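Local coordinates for protein PrgX (Enterococcus faecalis, PDB 2AWI) that acts as the receptor for the peptide sex pheromone cCF10 and probably binds DNA as a repressor in the control of plasmid conjugation, at residues D137-H140 against L141-R145; L107-F110 against S111-L114; V7-Q10 against I11-E14. The protein carries 1 engineered substitution. All coordinates share one frame; numbering follows the deposited sequence.

In the fold
All three contacts are short runs of helix, contact 1 running on into a loop, built on backbone bonds between residues four apart. Contact 2 is the buried one. Its part of helix 107-122 carries mostly apolar and aromatic side chains. Contact 1, near the end of helix 128-142, packs against it through Leu-138 and Leu-141, but its other flank is exposed and charged. Both belong to the TPR-like region. Contact 3 lies in the helix-turn-helix region, its nearest atoms within the chain about 23 Å from contact 2 and 32 Å from contact 1. It too has an apolar and a polar side. Between subunits contacts 1 and 3 meet: Glu-14 forms a salt bridge with Arg-145 of the second subunit.

Contact 1: residues D137-H140 against L141-R145; sequences DLKH and LYDKR
Leu-141 folds back over the peptide oxygen of Asp-137, one turn earlier. The backbone makes the first link, with Leu-141 N bonded to Asp-137 O at 2.9 Å. CB starts out beside the same oxygen. The first torsion sets CG anti to its own carbonyl carbon (chi1 -63°). This brings Leu-141 CG to 3.4 Å from Asp-137 O. The two methyls then part. Leu-141 CD1 stays on the oxygen's side, 3.8 Å from Asp-137 O, and it also touches the ring of Phe-110. Leu-141 CD2 turns to the imidazole of His-140 and stands 4.2 Å from His-140 ND1. That nitrogen is covered here and has no hydrogen-bond partner in the model. This stretch belongs to the C-terminal part of helix 128-142, in the TPR-like region of the receptor. Its apolar side rests on helix 107-122, the helix before it in the chain. Tyr-142 N bonds to Leu-138 O at 2.8 Å. Tyr-142 CD2 also comes within 3.6 Å of Leu-138 O. The tyrosine hydroxyl reaches on to Asp-152, and the ring touches Ile-155 and Ile-171. On the exposed flank Lys-139 and Asp-143 lie side by side and point the same way. Asp-143 N bonds to Lys-139 O, and the carboxylate sits beside the start of the lysine chain, with Asp-143 OD1 3.6 Å from Lys-139 CB. The ammonium does not close on it: Lys-139 NZ stays 6.3 Å from Asp-143 OD2, so any attraction there is probably weak. Asp-137, by contrast, is buried, and its OD1 is held in a salt bridge by Arg-103.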
loop_
_atom_site.group_PDB
_atom_site.type_symbol
_atom_site.label_atom_id
_atom_site.label_comp_id
_atom_site.label_asym_id
_atom_site.label_seq_id
_atom_site.Cartn_x
_atom_site.Cartn_y
_atom_site.Cartn_z
ATOM N N ASP A 137 33.003 -27.050 -30.116
ATOM C CA ASP A 137 31.899 -27.961 -29.834
ATOM C C ASP A 137 30.593 -27.358 -30.338
ATOM O O ASP A 137 29.822 -28.016 -31.030
ATOM C CB ASP A 137 31.789 -28.218 -28.327
ATOM C CG ASP A 137 32.935 -29.059 -27.787
ATOM O OD1 ASP A 137 33.021 -29.209 -26.550
ATOM O OD2 ASP A 137 33.744 -29.576 -28.592
ATOM N N LEU A 138 30.353 -26.097 -30.001
ATOM C CA LEU A 138 29.117 -25.441 -30.413
ATOM C C LEU A 138 28.932 -25.439 -31.927
ATOM O O LEU A 138 27.828 -25.683 -32.419
ATOM C CB LEU A 138 29.060 -24.016 -29.853
ATOM C CG LEU A 138 29.127 -23.919 -28.318
ATOM C CD1 LEU A 138 28.830 -22.490 -27.887
ATOM C CD2 LEU A 138 28.126 -24.874 -27.675
ATOM N N LYS A 139 30.013 -25.178 -32.661
ATOM C CA LYS A 139 29.961 -25.172 -34.121
ATOM C C LYS A 139 29.639 -26.577 -34.612
ATOM O O LYS A 139 28.800 -26.767 -35.491
ATOM C CB LYS A 139 31.299 -24.714 -34.708
ATOM C CG LYS A 139 31.554 -23.220 -34.602
ATOM C CD LYS A 139 32.907 -22.856 -35.191
ATOM C CE LYS A 139 33.092 -21.345 -35.285
ATOM N NZ LYS A 139 32.962 -20.656 -33.970
ATOM N N HIS A 140 30.308 -27.564 -34.033
ATOM C CA HIS A 140 30.086 -28.947 -34.413
ATOM C C HIS A 140 28.632 -29.377 -34.201
ATOM O O HIS A 140 28.080 -30.151 -34.987
ATOM C CB HIS A 140 31.020 -29.855 -33.619
ATOM C CG HIS A 140 30.814 -31.310 -33.887
ATOM N ND1 HIS A 140 29.753 -32.018 -33.367
ATOM C CD2 HIS A 140 31.524 -32.188 -34.630
ATOM C CE1 HIS A 140 29.818 -33.271 -33.778
ATOM N NE2 HIS A 140 30.885 -33.401 -34.546
ATOM N N LEU A 141 28.010 -28.864 -33.147
ATOM C CA LEU A 141 26.632 -29.212 -32.843
ATOM C C LEU A 141 25.594 -28.366 -33.571
ATOM O O LEU A 141 24.541 -28.879 -33.948
ATOM C CB LEU A 141 26.376 -29.097 -31.336
ATOM C CG LEU A 141 27.165 -30.025 -30.411
ATOM C CD1 LEU A 141 27.005 -29.556 -28.971
ATOM C CD2 LEU A 141 26.683 -31.456 -30.588
ATOM N N TYR A 142 25.884 -27.084 -33.786
ATOM C CA TYR A 142 24.895 -26.209 -34.412
ATOM C C TYR A 142 25.098 -25.632 -35.808
ATOM O O TYR A 142 24.193 -24.987 -36.323
ATOM C CB TYR A 142 24.558 -25.074 -33.439
ATOM C CG TYR A 142 23.848 -25.578 -32.203
ATOM C CD1 TYR A 142 22.522 -26.014 -32.272
ATOM C CD2 TYR A 142 24.523 -25.705 -30.984
ATOM C CE1 TYR A 142 21.889 -26.571 -31.167
ATOM C CE2 TYR A 142 23.896 -26.260 -29.872
ATOM C CZ TYR A 142 22.580 -26.694 -29.975
ATOM O OH TYR A 142 21.962 -27.270 -28.895
ATOM N N ASP A 143 26.248 -25.863 -36.433
ATOM C CA ASP A 143 26.504 -25.328 -37.773
ATOM C C ASP A 143 25.561 -25.803 -38.888
ATOM O O ASP A 143 25.356 -25.090 -39.868
ATOM C CB ASP A 143 27.951 -25.622 -38.191
ATOM C CG ASP A 143 28.909 -24.507 -37.808
ATOM O OD1 ASP A 143 30.126 -24.645 -38.063
ATOM O OD2 ASP A 143 28.445 -23.487 -37.257
ATOM N N LYS A 144 24.979 -26.988 -38.744
ATOM C CA LYS A 144 24.103 -27.523 -39.784
ATOM C C LYS A 144 22.621 -27.592 -39.439
ATOM O O LYS A 144 21.810 -27.941 -40.291
ATOM C CB LYS A 144 24.555 -28.931 -40.168
ATOM C CG LYS A 144 26.042 -29.089 -40.381
ATOM C CD LYS A 144 26.393 -30.559 -40.569
ATOM C CE LYS A 144 27.897 -30.790 -40.542
ATOM N NZ LYS A 144 28.226 -32.237 -40.675
ATOM N N ARG A 145 22.267 -27.266 -38.200
ATOM C CA ARG A 145 20.883 -27.339 -37.737
ATOM C C ARG A 145 19.849 -26.475 -38.462
ATOM O O ARG A 145 20.173 -25.404 -38.973
ATOM C CB ARG A 145 20.850 -27.037 -36.239
ATOM C CG ARG A 145 21.733 -27.977 -35.413
ATOM C CD ARG A 145 21.281 -29.427 -35.585
ATOM N NE ARG A 145 19.921 -29.624 -35.086
ATOM C CZ ARG A 145 19.594 -29.703 -33.797
ATOM N NH1 ARG A 145 20.531 -29.615 -32.852
ATOM N NH2 ARG A 145 18.320 -29.845 -33.451
#

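Contact 2: residues L107-F110 against S111-L114; sequences LQYF and SIYL
Phe-110 carries most of the side-chain packing in this part of the helix, with Tyr-113 and Leu-114 as its partners. Its CG stands anti to the backbone N (chi1 -171°), which sets the ring beside both. The planes of Phe-110 and Tyr-113 are turned only 26° from each other, but the rings are slid apart and barely overlap. Their centroids are 5.8 Å apart, and Phe-110 CE1 meets Tyr-113 CD2 at 3.8 Å. The apolar contacts follow. Leu-114 CG lies over one face of the Phe-110 ring, offset toward the rim, and Leu-114 CD1 comes 3.8 Å from Phe-110 CE2. Tyr-109 and Ile-112 run side by side and touch more loosely, CD1 to CD1 at 4.2 Å. The backbone bonds link each residue to the one four ahead, as Leu-114 N to Phe-110 O at 3.0 Å. The same oxygen lies at the edge of the Tyr-113 ring, in its plane. Ser-111 OG bonds to Asn-158 and Glu-154. The segment opens helix 107-122 in the TPR region of the receptor. Helix 74-87 covers Tyr-109 and Ile-112, helix 128-142 covers Phe-110 and Tyr-113, and helix 150-159 covers Leu-107 and Leu-114.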
loop_
_atom_site.group_PDB
_atom_site.type_symbol
_atom_site.label_atom_id
_atom_site.label_comp_id
_atom_site.label_asym_id
_atom_site.label_seq_id
_atom_site.Cartn_x
_atom_site.Cartn_y
_atom_site.Cartn_z
ATOM N N LEU A 107 23.175 -34.845 -27.664
ATOM C CA LEU A 107 22.808 -33.567 -27.087
ATOM C C LEU A 107 22.614 -33.716 -25.582
ATOM O O LEU A 107 22.896 -32.794 -24.824
ATOM C CB LEU A 107 21.534 -33.045 -27.744
ATOM C CG LEU A 107 21.680 -32.746 -29.238
ATOM C CD1 LEU A 107 20.331 -32.362 -29.817
ATOM C CD2 LEU A 107 22.700 -31.631 -29.449
ATOM N N GLN A 108 22.140 -34.878 -25.144
ATOM C CA GLN A 108 21.940 -35.105 -23.717
ATOM C C GLN A 108 23.288 -35.044 -23.010
ATOM O O GLN A 108 23.474 -34.259 -22.086
ATOM C CB GLN A 108 21.269 -36.460 -23.478
ATOM C CG GLN A 108 19.810 -36.493 -23.902
ATOM C CD GLN A 108 18.922 -35.654 -22.993
ATOM O OE1 GLN A 108 17.842 -35.214 -23.392
ATOM N NE2 GLN A 108 19.369 -35.440 -21.759
ATOM N N TYR A 109 24.236 -35.867 -23.451
ATOM C CA TYR A 109 25.567 -35.869 -22.848
ATOM C C TYR A 109 26.209 -34.489 -22.889
ATOM O O TYR A 109 26.944 -34.113 -21.975
ATOM C CB TYR A 109 26.476 -36.889 -23.543
ATOM C CG TYR A 109 26.321 -38.289 -22.992
ATOM C CD1 TYR A 109 26.716 -38.589 -21.688
ATOM C CD2 TYR A 109 25.736 -39.299 -23.754
ATOM C CE1 TYR A 109 26.527 -39.862 -21.153
ATOM C CE2 TYR A 109 25.543 -40.576 -23.229
ATOM C CZ TYR A 109 25.937 -40.848 -21.928
ATOM O OH TYR A 109 25.725 -42.099 -21.399
ATOM N N PHE A 110 25.941 -33.721 -23.938
ATOM C CA PHE A 110 26.520 -32.389 -23.980
ATOM C C PHE A 110 25.928 -31.598 -22.827
ATOM O O PHE A 110 26.646 -30.919 -22.095
ATOM C CB PHE A 110 26.215 -31.676 -25.297
ATOM C CG PHE A 110 26.973 -30.391 -25.464
ATOM C CD1 PHE A 110 28.365 -30.390 -25.434
ATOM C CD2 PHE A 110 26.302 -29.183 -25.620
ATOM C CE1 PHE A 110 29.080 -29.202 -25.554
ATOM C CE2 PHE A 110 27.008 -27.986 -25.742
ATOM C CZ PHE A 110 28.400 -27.997 -25.709
ATOM N N SER A 111 24.612 -31.702 -22.669
ATOM C CA SER A 111 23.909 -31.005 -21.600
ATOM C C SER A 111 24.475 -31.410 -20.237
ATOM O O SER A 111 24.656 -30.571 -19.358
ATOM C CB SER A 111 22.410 -31.319 -21.664
ATOM O OG SER A 111 21.685 -30.507 -20.754
ATOM N N ILE A 112 24.761 -32.695 -20.063
ATOM C CA ILE A 112 25.321 -33.172 -18.804
ATOM C C ILE A 112 26.709 -32.559 -18.620
ATOM O O ILE A 112 27.062 -32.090 -17.534
ATOM C CB ILE A 112 25.434 -34.708 -18.796
ATOM C CG1 ILE A 112 24.038 -35.330 -18.819
ATOM C CG2 ILE A 112 26.192 -35.164 -17.569
ATOM C CD1 ILE A 112 24.045 -36.837 -18.990
ATOM N N TYR A 113 27.481 -32.564 -19.702
ATOM C CA TYR A 113 28.829 -32.008 -19.722
ATOM C C TYR A 113 28.843 -30.583 -19.177
ATOM O O TYR A 113 29.635 -30.260 -18.295
ATOM C CB TYR A 113 29.361 -32.022 -21.157
ATOM C CG TYR A 113 30.596 -31.182 -21.370
ATOM C CD1 TYR A 113 31.830 -31.571 -20.843
ATOM C CD2 TYR A 113 30.529 -29.987 -22.087
ATOM C CE1 TYR A 113 32.969 -30.790 -21.027
ATOM C CE2 TYR A 113 31.658 -29.200 -22.277
ATOM C CZ TYR A 113 32.877 -29.607 -21.744
ATOM O OH TYR A 113 34.001 -28.836 -21.935
ATOM N N LEU A 114 27.971 -29.731 -19.709
ATOM C CA LEU A 114 27.894 -28.342 -19.255
ATOM C C LEU A 114 27.491 -28.310 -17.781
ATOM O O LEU A 114 27.703 -27.311 -17.086
ATOM C CB LEU A 114 26.878 -27.553 -20.095
ATOM C CG LEU A 114 27.218 -27.387 -21.582
ATOM C CD1 LEU A 114 26.067 -26.693 -22.314
ATOM C CD2 LEU A 114 28.516 -26.594 -21.725
#

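Contact 3: residues V7-Q10 against I11-E14; sequences VLKQ and IRQE
Val-7 and Ile-11 lie side by side, one turn apart, on the first helix of the helix-turn-helix region. Val-7 CG1 meets Ile-11 CD1 at 3.5 Å, tighter than usual for two carbons. The valine torsion explains the approach: it swings CG1 opposite the backbone N (chi1 167°), which leaves CG1 next to the isoleucine. Ile-11 CG1 also presses on the backbone, 3.0 Å from Val-7 O. The same oxygen accepts Ile-11 N in an almost straight bond, with 173° at the hydrogen. On another side of the helix Lys-9 and Gln-13 run alongside each other. The lysine chain is fully extended, and OE1 of Gln-13 lies beside it, 3.9 Å from Lys-9 CG and 4.0 Å from Lys-9 CE. Arg-12 crosses the lysine at a slant, with Arg-12 NH2 3.9 Å from Lys-9 CG. The two positive ends stay apart, Lys-9 NZ being 5.7 Å from Arg-12 NH2. The next shell holds Arg-12 and the apolar side. Arg-12 bends at its third torsion (chi3 66°), and its guanidinium is held by a salt bridge from NE to Glu-36 and a bond from NH1 to Tyr-17 O. These grips tie helix 4-14 to helix 29-36 and to the loop just after its own end. Val-7 and Ile-11 both rest on Ile-61 of helix 58-67, while Leu-8 packs against helix 44-54. The second subunit lies beyond, where its Phe-149 packs on Gln-10, Ile-11 and Glu-14. The Glu-14 carboxylate divides its bonds there: OE2 pairs with Arg-145 NE of the second subunit, and OE1 bonds to Thr-146 OG1 of that subunit.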
loop_
_atom_site.group_PDB
_atom_site.type_symbol
_atom_site.label_atom_id
_atom_site.label_comp_id
_atom_site.label_asym_id
_atom_site.label_seq_id
_atom_site.Cartn_x
_atom_site.Cartn_y
_atom_site.Cartn_z
ATOM N N VAL A 7 2.050 -52.805 -14.765
ATOM C CA VAL A 7 1.224 -51.638 -14.486
ATOM C C VAL A 7 -0.160 -51.848 -15.106
ATOM O O VAL A 7 -1.176 -51.509 -14.494
ATOM C CB VAL A 7 1.869 -50.342 -15.037
ATOM C CG1 VAL A 7 0.858 -49.200 -15.015
ATOM C CG2 VAL A 7 3.086 -49.966 -14.180
ATOM N N LEU A 8 -0.197 -52.412 -16.314
ATOM C CA LEU A 8 -1.467 -52.691 -16.984
ATOM C C LEU A 8 -2.300 -53.659 -16.133
ATOM O O LEU A 8 -3.521 -53.516 -16.028
ATOM C CB LEU A 8 -1.230 -53.304 -18.369
ATOM C CG LEU A 8 -0.691 -52.378 -19.464
ATOM C CD1 LEU A 8 -0.528 -53.169 -20.746
ATOM C CD2 LEU A 8 -1.643 -51.206 -19.686
ATOM N N LYS A 9 -1.634 -54.637 -15.520
ATOM C CA LYS A 9 -2.318 -55.609 -14.672
ATOM C C LYS A 9 -2.902 -54.917 -13.442
ATOM O O LYS A 9 -4.073 -55.102 -13.109
ATOM C CB LYS A 9 -1.344 -56.703 -14.246
ATOM C CG LYS A 9 -1.955 -57.799 -13.395
ATOM C CD LYS A 9 -0.942 -58.907 -13.145
ATOM C CE LYS A 9 -1.560 -60.078 -12.403
ATOM N NZ LYS A 9 -0.584 -61.185 -12.210
ATOM N N GLN A 10 -2.073 -54.120 -12.770
ATOM C CA GLN A 10 -2.502 -53.383 -11.587
ATOM C C GLN A 10 -3.753 -52.559 -11.902
ATOM O O GLN A 10 -4.760 -52.646 -11.199
ATOM C CB GLN A 10 -1.394 -52.434 -11.115
ATOM C CG GLN A 10 -1.872 -51.403 -10.090
ATOM C CD GLN A 10 -1.125 -50.072 -10.162
ATOM O OE1 GLN A 10 -1.542 -49.085 -9.548
ATOM N NE2 GLN A 10 -0.025 -50.041 -10.906
ATOM N N ILE A 11 -3.676 -51.761 -12.964
ATOM C CA ILE A 11 -4.778 -50.894 -13.369
ATOM C C ILE A 11 -5.987 -51.703 -13.818
ATOM O O ILE A 11 -7.110 -51.444 -13.382
ATOM C CB ILE A 11 -4.341 -49.930 -14.517
ATOM C CG1 ILE A 11 -3.070 -49.178 -14.108
ATOM C CG2 ILE A 11 -5.451 -48.923 -14.816
ATOM C CD1 ILE A 11 -2.504 -48.250 -15.181
ATOM N N ARG A 12 -5.756 -52.686 -14.683
ATOM C CA ARG A 12 -6.837 -53.535 -15.165
ATOM C C ARG A 12 -7.624 -54.175 -14.011
ATOM O O ARG A 12 -8.856 -54.168 -14.013
ATOM C CB ARG A 12 -6.290 -54.631 -16.086
ATOM C CG ARG A 12 -7.326 -55.682 -16.454
ATOM C CD ARG A 12 -6.783 -56.742 -17.391
ATOM N NE ARG A 12 -5.749 -57.584 -16.787
ATOM C CZ ARG A 12 -5.963 -58.499 -15.842
ATOM N NH1 ARG A 12 -7.186 -58.714 -15.366
ATOM N NH2 ARG A 12 -4.946 -59.208 -15.376
ATOM N N GLN A 13 -6.921 -54.716 -13.022
ATOM C CA GLN A 13 -7.601 -55.351 -11.896
ATOM C C GLN A 13 -8.236 -54.354 -10.936
ATOM O O GLN A 13 -9.241 -54.662 -10.306
ATOM C CB GLN A 13 -6.643 -56.285 -11.148
ATOM C CG GLN A 13 -6.105 -57.392 -12.038
ATOM C CD GLN A 13 -5.343 -58.442 -11.274
ATOM O OE1 GLN A 13 -4.495 -58.126 -10.443
ATOM N NE2 GLN A 13 -5.630 -59.705 -11.559
ATOM N N GLU A 14 -7.660 -53.162 -10.817
ATOM C CA GLU A 14 -8.235 -52.141 -9.940
ATOM C C GLU A 14 -9.569 -51.656 -10.498
ATOM O O GLU A 14 -10.461 -51.255 -9.748
ATOM C CB GLU A 14 -7.294 -50.942 -9.818
ATOM C CG GLU A 14 -7.937 -49.692 -9.213
ATOM C CD GLU A 14 -8.438 -49.913 -7.802
ATOM O OE1 GLU A 14 -7.808 -50.710 -7.075
ATOM O OE2 GLU A 14 -9.446 -49.283 -7.411
#